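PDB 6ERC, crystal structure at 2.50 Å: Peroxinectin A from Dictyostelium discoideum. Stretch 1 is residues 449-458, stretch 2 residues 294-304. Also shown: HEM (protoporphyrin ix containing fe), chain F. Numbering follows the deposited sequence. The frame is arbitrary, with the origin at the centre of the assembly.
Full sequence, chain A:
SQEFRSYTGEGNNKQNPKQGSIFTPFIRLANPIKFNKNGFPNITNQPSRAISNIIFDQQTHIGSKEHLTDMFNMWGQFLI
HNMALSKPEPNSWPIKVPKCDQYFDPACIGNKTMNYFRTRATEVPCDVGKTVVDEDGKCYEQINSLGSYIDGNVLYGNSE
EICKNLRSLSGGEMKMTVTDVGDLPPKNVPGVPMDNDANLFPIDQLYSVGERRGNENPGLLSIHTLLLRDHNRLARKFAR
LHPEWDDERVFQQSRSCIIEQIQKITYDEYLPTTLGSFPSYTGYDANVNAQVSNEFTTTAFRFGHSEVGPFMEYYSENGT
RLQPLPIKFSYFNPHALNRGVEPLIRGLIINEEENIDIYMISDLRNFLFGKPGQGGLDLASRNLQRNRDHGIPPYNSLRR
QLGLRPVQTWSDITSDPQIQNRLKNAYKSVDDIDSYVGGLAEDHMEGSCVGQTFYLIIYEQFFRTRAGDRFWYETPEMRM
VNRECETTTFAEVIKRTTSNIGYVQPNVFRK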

# COMPACT_ATOMS: atom_id res chain seq x y z
N CYS A 449 -6.66 -14.44 5.20
CA CYS A 449 -7.70 -13.52 4.74
C CYS A 449 -7.65 -13.30 3.23
O CYS A 449 -8.28 -12.37 2.73
CB CYS A 449 -7.59 -12.19 5.48
SG CYS A 449 -6.08 -11.25 5.13
N VAL A 450 -6.91 -14.15 2.50
CA VAL A 450 -6.81 -14.05 1.05
C VAL A 450 -6.92 -15.44 0.45
O VAL A 450 -6.70 -16.45 1.12
CB VAL A 450 -5.49 -13.38 0.59
CG1 VAL A 450 -5.46 -11.92 1.01
CG2 VAL A 450 -4.29 -14.14 1.15
N GLY A 451 -7.24 -15.48 -0.84
CA GLY A 451 -7.35 -16.73 -1.54
C GLY A 451 -5.99 -17.34 -1.83
O GLY A 451 -4.93 -16.76 -1.57
N GLN A 452 -6.03 -18.55 -2.39
CA GLN A 452 -4.81 -19.28 -2.70
C GLN A 452 -3.90 -18.47 -3.61
O GLN A 452 -2.69 -18.37 -3.38
CB GLN A 452 -5.15 -20.62 -3.33
CG GLN A 452 -3.95 -21.52 -3.60
CD GLN A 452 -4.30 -22.70 -4.47
OE1 GLN A 452 -5.02 -22.56 -5.47
NE2 GLN A 452 -3.80 -23.87 -4.10
N THR A 453 -4.46 -17.89 -4.67
CA THR A 453 -3.64 -17.18 -5.65
C THR A 453 -2.95 -15.98 -5.01
O THR A 453 -1.72 -15.86 -5.05
CB THR A 453 -4.50 -16.74 -6.83
OG1 THR A 453 -5.15 -17.89 -7.40
CG2 THR A 453 -3.65 -16.07 -7.90
N PHE A 454 -3.73 -15.07 -4.43
CA PHE A 454 -3.13 -13.91 -3.77
C PHE A 454 -2.19 -14.33 -2.65
O PHE A 454 -1.14 -13.71 -2.44
CB PHE A 454 -4.24 -12.99 -3.23
CG PHE A 454 -4.93 -12.17 -4.29
CD1 PHE A 454 -4.65 -12.34 -5.64
CD2 PHE A 454 -5.87 -11.21 -3.93
CE1 PHE A 454 -5.29 -11.58 -6.60
CE2 PHE A 454 -6.51 -10.45 -4.89
CZ PHE A 454 -6.22 -10.63 -6.22
N TYR A 455 -2.55 -15.39 -1.92
CA TYR A 455 -1.67 -15.91 -0.88
C TYR A 455 -0.28 -16.22 -1.43
O TYR A 455 0.74 -15.83 -0.84
CB TYR A 455 -2.30 -17.17 -0.27
CG TYR A 455 -1.52 -17.80 0.86
CD1 TYR A 455 -0.42 -18.61 0.61
CD2 TYR A 455 -1.91 -17.62 2.18
CE1 TYR A 455 0.28 -19.20 1.64
CE2 TYR A 455 -1.22 -18.20 3.21
CZ TYR A 455 -0.12 -18.99 2.94
OH TYR A 455 0.57 -19.58 3.98
N LEU A 456 -0.22 -16.91 -2.57
CA LEU A 456 1.06 -17.32 -3.12
C LEU A 456 1.89 -16.12 -3.56
O LEU A 456 3.10 -16.09 -3.34
CB LEU A 456 0.84 -18.28 -4.29
CG LEU A 456 2.04 -19.12 -4.75
CD1 LEU A 456 1.55 -20.42 -5.37
CD2 LEU A 456 2.91 -18.35 -5.73
N ILE A 457 1.25 -15.13 -4.18
CA ILE A 457 1.99 -13.96 -4.66
C ILE A 457 2.52 -13.15 -3.48
O ILE A 457 3.66 -12.67 -3.50
CB ILE A 457 1.10 -13.11 -5.58
CG1 ILE A 457 0.65 -13.92 -6.79
CG2 ILE A 457 1.84 -11.85 -6.04
CD1 ILE A 457 -0.51 -13.32 -7.54
N ILE A 458 1.72 -12.99 -2.43
CA ILE A 458 2.15 -12.22 -1.27
C ILE A 458 3.25 -12.96 -0.53
O ILE A 458 4.27 -12.37 -0.15
CB ILE A 458 0.95 -11.91 -0.36
CG1 ILE A 458 -0.04 -11.00 -1.08
CG2 ILE A 458 1.42 -11.25 0.93
CD1 ILE A 458 -1.39 -10.88 -0.40
CHA HEM F . -2.71 1.80 -4.99
CHB HEM F . -6.02 4.48 -2.70
CHC HEM F . -6.04 1.29 0.97
CHD HEM F . -2.91 -1.51 -1.45
C1A HEM F . -3.65 2.76 -4.71
C2A HEM F . -4.08 3.80 -5.61
C3A HEM F . -4.99 4.55 -4.99
C4A HEM F . -5.17 4.00 -3.66
CMA HEM F . -5.74 5.78 -5.55
CAA HEM F . -3.55 3.98 -7.05
CBA HEM F . -4.71 3.66 -7.98
CGA HEM F . -4.18 3.26 -9.33
O1A HEM F . -3.49 2.21 -9.42
O2A HEM F . -4.47 3.97 -10.33
C1B HEM F . -6.29 3.86 -1.51
C2B HEM F . -7.18 4.36 -0.49
C3B HEM F . -7.19 3.49 0.53
C4B HEM F . -6.30 2.40 0.19
CMB HEM F . -7.94 5.69 -0.65
CAB HEM F . -7.97 3.53 1.86
CBB HEM F . -8.86 4.49 2.16
C1C HEM F . -5.20 0.24 0.64
C2C HEM F . -4.93 -0.93 1.45
C3C HEM F . -4.06 -1.71 0.77
C4C HEM F . -3.76 -1.03 -0.47
CMC HEM F . -5.60 -1.15 2.82
CAC HEM F . -3.39 -3.07 1.09
CBC HEM F . -3.57 -3.79 2.21
C1D HEM F . -2.55 -0.84 -2.59
C2D HEM F . -1.54 -1.25 -3.54
C3D HEM F . -1.50 -0.34 -4.51
C4D HEM F . -2.47 0.69 -4.22
CMD HEM F . -0.70 -2.54 -3.42
CAD HEM F . -0.58 -0.32 -5.75
CBD HEM F . 0.76 0.22 -5.24
CGD HEM F . 1.45 1.04 -6.30
O1D HEM F . 1.14 2.26 -6.40
O2D HEM F . 2.31 0.50 -7.04
NA HEM F . -4.34 2.91 -3.53
NB HEM F . -5.76 2.66 -1.06
NC HEM F . -4.47 0.15 -0.52
ND HEM F . -3.09 0.35 -3.04
FE HEM F . -4.37 1.52 -2.04
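Stretch 2 294-304: NEFTTTAFRFG

Stretch 2 packs on stretch 1 as a helix-on-helix contact whose side-chain contacts are mostly apolar, with backbone carbonyls also touching the F454 ring and no hydrogen bond between the two, and it lays one phenylalanine, F303, between stretch 1 and the heme.

Stretch 2 is helical from 294 to 300, and stretch 1 from 452 to 458 after a short lead-in that G451 ends at the N-cap position. The two helices run roughly antiparallel, with 141° between their N-to-C directions, a signed crossing angle of -141° and a closest axial approach of 9.6 Å. The register runs accordingly in opposite directions: F296 lies nearest I457, A300 nearest F454, and F303 nearest V450, with CA to CA distances of 5.9, 4.7 and 8.0 Å. The backbones are therefore closest at A300 and farther apart on the F303 side.

The close approach at A300 rests on a small residue meeting a large flat one. The F454 ring, with chi1 in m, lies against the A300 backbone: A300 CA stands 3.8 Å from the ring centroid, 13° off the normal, and A300 O is 3.5 Å from F454 CD2. A300 CB lies 3.5 Å from I457 CG2 and 4.0 Å from I458 CG1. Such a short side chain lets the backbone itself become part of the packing surface. The ring of F454 also reaches T299, whose CG2 is 3.9 Å from F454 CE1 and whose O is 3.7 Å from F454 CZ.

I457 meets stretch 2 one turn earlier, at E295 and F296, its CG2 lying 3.7 Å from F296 CA and 4.0 Å from E295 C. F296 starts sideways from its CA, but its t rotamer brings the ring nearer, so that its edge meets the next helix residue, with F296 CD1 4.1 Å from I458 CA. I458 likewise starts sideways and ends closer; its CG1 is 4.2 Å from F301 CD1, and its CD1 is 3.8 Å from F303 CE2.

The helix of stretch 2 widens into a pi-type turn at 296-300. Both T299 N and A300 N bond to E295 O, each at 2.9 Å, and F301 N bonds to F296 O at 2.8 Å. Farther along, F303 points toward stretch 1. V450 CG1 sits 4.1 Å from the F303 ring centroid, 8° off the normal, and HEM CBC lies over the opposite face, so the ring has V450 over one face and the heme over the other.

The side chains of T297 and R302 make their polar contacts elsewhere. T297 points away from stretch 1 and its OG1 donates to HEM O2D at 2.8 Å. R302 leads its end away as well: its NE donates to T297 O at 3.1 Å and its NH1 to HEM O1A at a very short 2.4 Å. The rule to read here is alanine at the closest backbone approach, with aromatic and aliphatic side chains packed round it, and T297 and R302 turned to the heme propionates.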

# COMPACT_ATOMS: atom_id res chain seq x y z
N ASN A 294 5.70 -7.29 -10.32
CA ASN A 294 4.60 -6.55 -10.93
C ASN A 294 3.25 -7.08 -10.48
O ASN A 294 2.30 -6.31 -10.31
CB ASN A 294 4.72 -6.61 -12.45
CG ASN A 294 4.12 -5.40 -13.13
OD1 ASN A 294 2.96 -5.05 -12.88
ND2 ASN A 294 4.90 -4.75 -13.98
N GLU A 295 3.14 -8.39 -10.27
CA GLU A 295 1.87 -8.98 -9.86
C GLU A 295 1.56 -8.66 -8.41
O GLU A 295 0.38 -8.55 -8.04
CB GLU A 295 1.89 -10.49 -10.08
CG GLU A 295 2.11 -10.92 -11.53
CD GLU A 295 3.58 -10.86 -11.94
OE1 GLU A 295 4.39 -10.30 -11.17
OE2 GLU A 295 3.91 -11.37 -13.03
N PHE A 296 2.59 -8.52 -7.57
CA PHE A 296 2.37 -8.23 -6.15
C PHE A 296 1.67 -6.89 -5.97
O PHE A 296 0.59 -6.81 -5.38
CB PHE A 296 3.71 -8.25 -5.41
CG PHE A 296 3.62 -7.82 -3.97
CD1 PHE A 296 3.26 -8.71 -2.98
CD2 PHE A 296 3.91 -6.51 -3.60
CE1 PHE A 296 3.18 -8.32 -1.65
CE2 PHE A 296 3.83 -6.11 -2.28
CZ PHE A 296 3.47 -7.01 -1.30
N THR A 297 2.28 -5.82 -6.48
CA THR A 297 1.73 -4.49 -6.27
C THR A 297 0.52 -4.22 -7.14
O THR A 297 -0.41 -3.53 -6.71
CB THR A 297 2.81 -3.43 -6.51
OG1 THR A 297 2.32 -2.15 -6.11
CG2 THR A 297 3.23 -3.38 -7.97
N THR A 298 0.49 -4.76 -8.36
CA THR A 298 -0.60 -4.47 -9.28
C THR A 298 -1.84 -5.30 -8.96
O THR A 298 -2.97 -4.81 -9.09
CB THR A 298 -0.16 -4.73 -10.72
OG1 THR A 298 1.08 -4.06 -10.97
CG2 THR A 298 -1.21 -4.22 -11.70
N THR A 299 -1.66 -6.56 -8.55
CA THR A 299 -2.78 -7.50 -8.44
C THR A 299 -2.99 -7.98 -7.01
O THR A 299 -4.01 -7.65 -6.40
CB THR A 299 -2.54 -8.68 -9.39
OG1 THR A 299 -2.13 -8.19 -10.67
CG2 THR A 299 -3.82 -9.50 -9.55
N ALA A 300 -2.06 -8.76 -6.45
CA ALA A 300 -2.32 -9.47 -5.21
C ALA A 300 -2.57 -8.51 -4.05
O ALA A 300 -3.61 -8.57 -3.38
CB ALA A 300 -1.16 -10.41 -4.89
N PHE A 301 -1.63 -7.60 -3.79
CA PHE A 301 -1.69 -6.79 -2.58
C PHE A 301 -2.68 -5.65 -2.67
O PHE A 301 -2.82 -4.89 -1.70
CB PHE A 301 -0.30 -6.24 -2.25
CG PHE A 301 -0.11 -5.94 -0.79
CD1 PHE A 301 0.11 -6.96 0.11
CD2 PHE A 301 -0.17 -4.64 -0.32
CE1 PHE A 301 0.28 -6.70 1.45
CE2 PHE A 301 0.00 -4.37 1.02
CZ PHE A 301 0.23 -5.40 1.91
N ARG A 302 -3.38 -5.49 -3.79
CA ARG A 302 -4.45 -4.49 -3.87
C ARG A 302 -5.75 -4.97 -3.25
O ARG A 302 -6.76 -4.26 -3.32
CB ARG A 302 -4.68 -4.07 -5.32
CG ARG A 302 -3.48 -3.39 -5.95
CD ARG A 302 -3.89 -2.29 -6.92
NE ARG A 302 -2.72 -1.66 -7.52
CZ ARG A 302 -2.76 -0.60 -8.32
NH1 ARG A 302 -3.93 -0.03 -8.61
NH2 ARG A 302 -1.64 -0.10 -8.82
N PHE A 303 -5.75 -6.16 -2.63
CA PHE A 303 -6.94 -6.65 -1.95
C PHE A 303 -7.45 -5.69 -0.89
O PHE A 303 -8.63 -5.75 -0.52
CB PHE A 303 -6.64 -8.01 -1.30
CG PHE A 303 -5.71 -7.92 -0.11
CD1 PHE A 303 -6.22 -7.71 1.17
CD2 PHE A 303 -4.34 -8.06 -0.26
CE1 PHE A 303 -5.38 -7.64 2.26
CE2 PHE A 303 -3.50 -7.98 0.84
CZ PHE A 303 -4.02 -7.77 2.10
N GLY A 304 -6.59 -4.81 -0.37
CA GLY A 304 -6.99 -3.94 0.72
C GLY A 304 -8.14 -3.03 0.38
O GLY A 304 -8.88 -2.60 1.27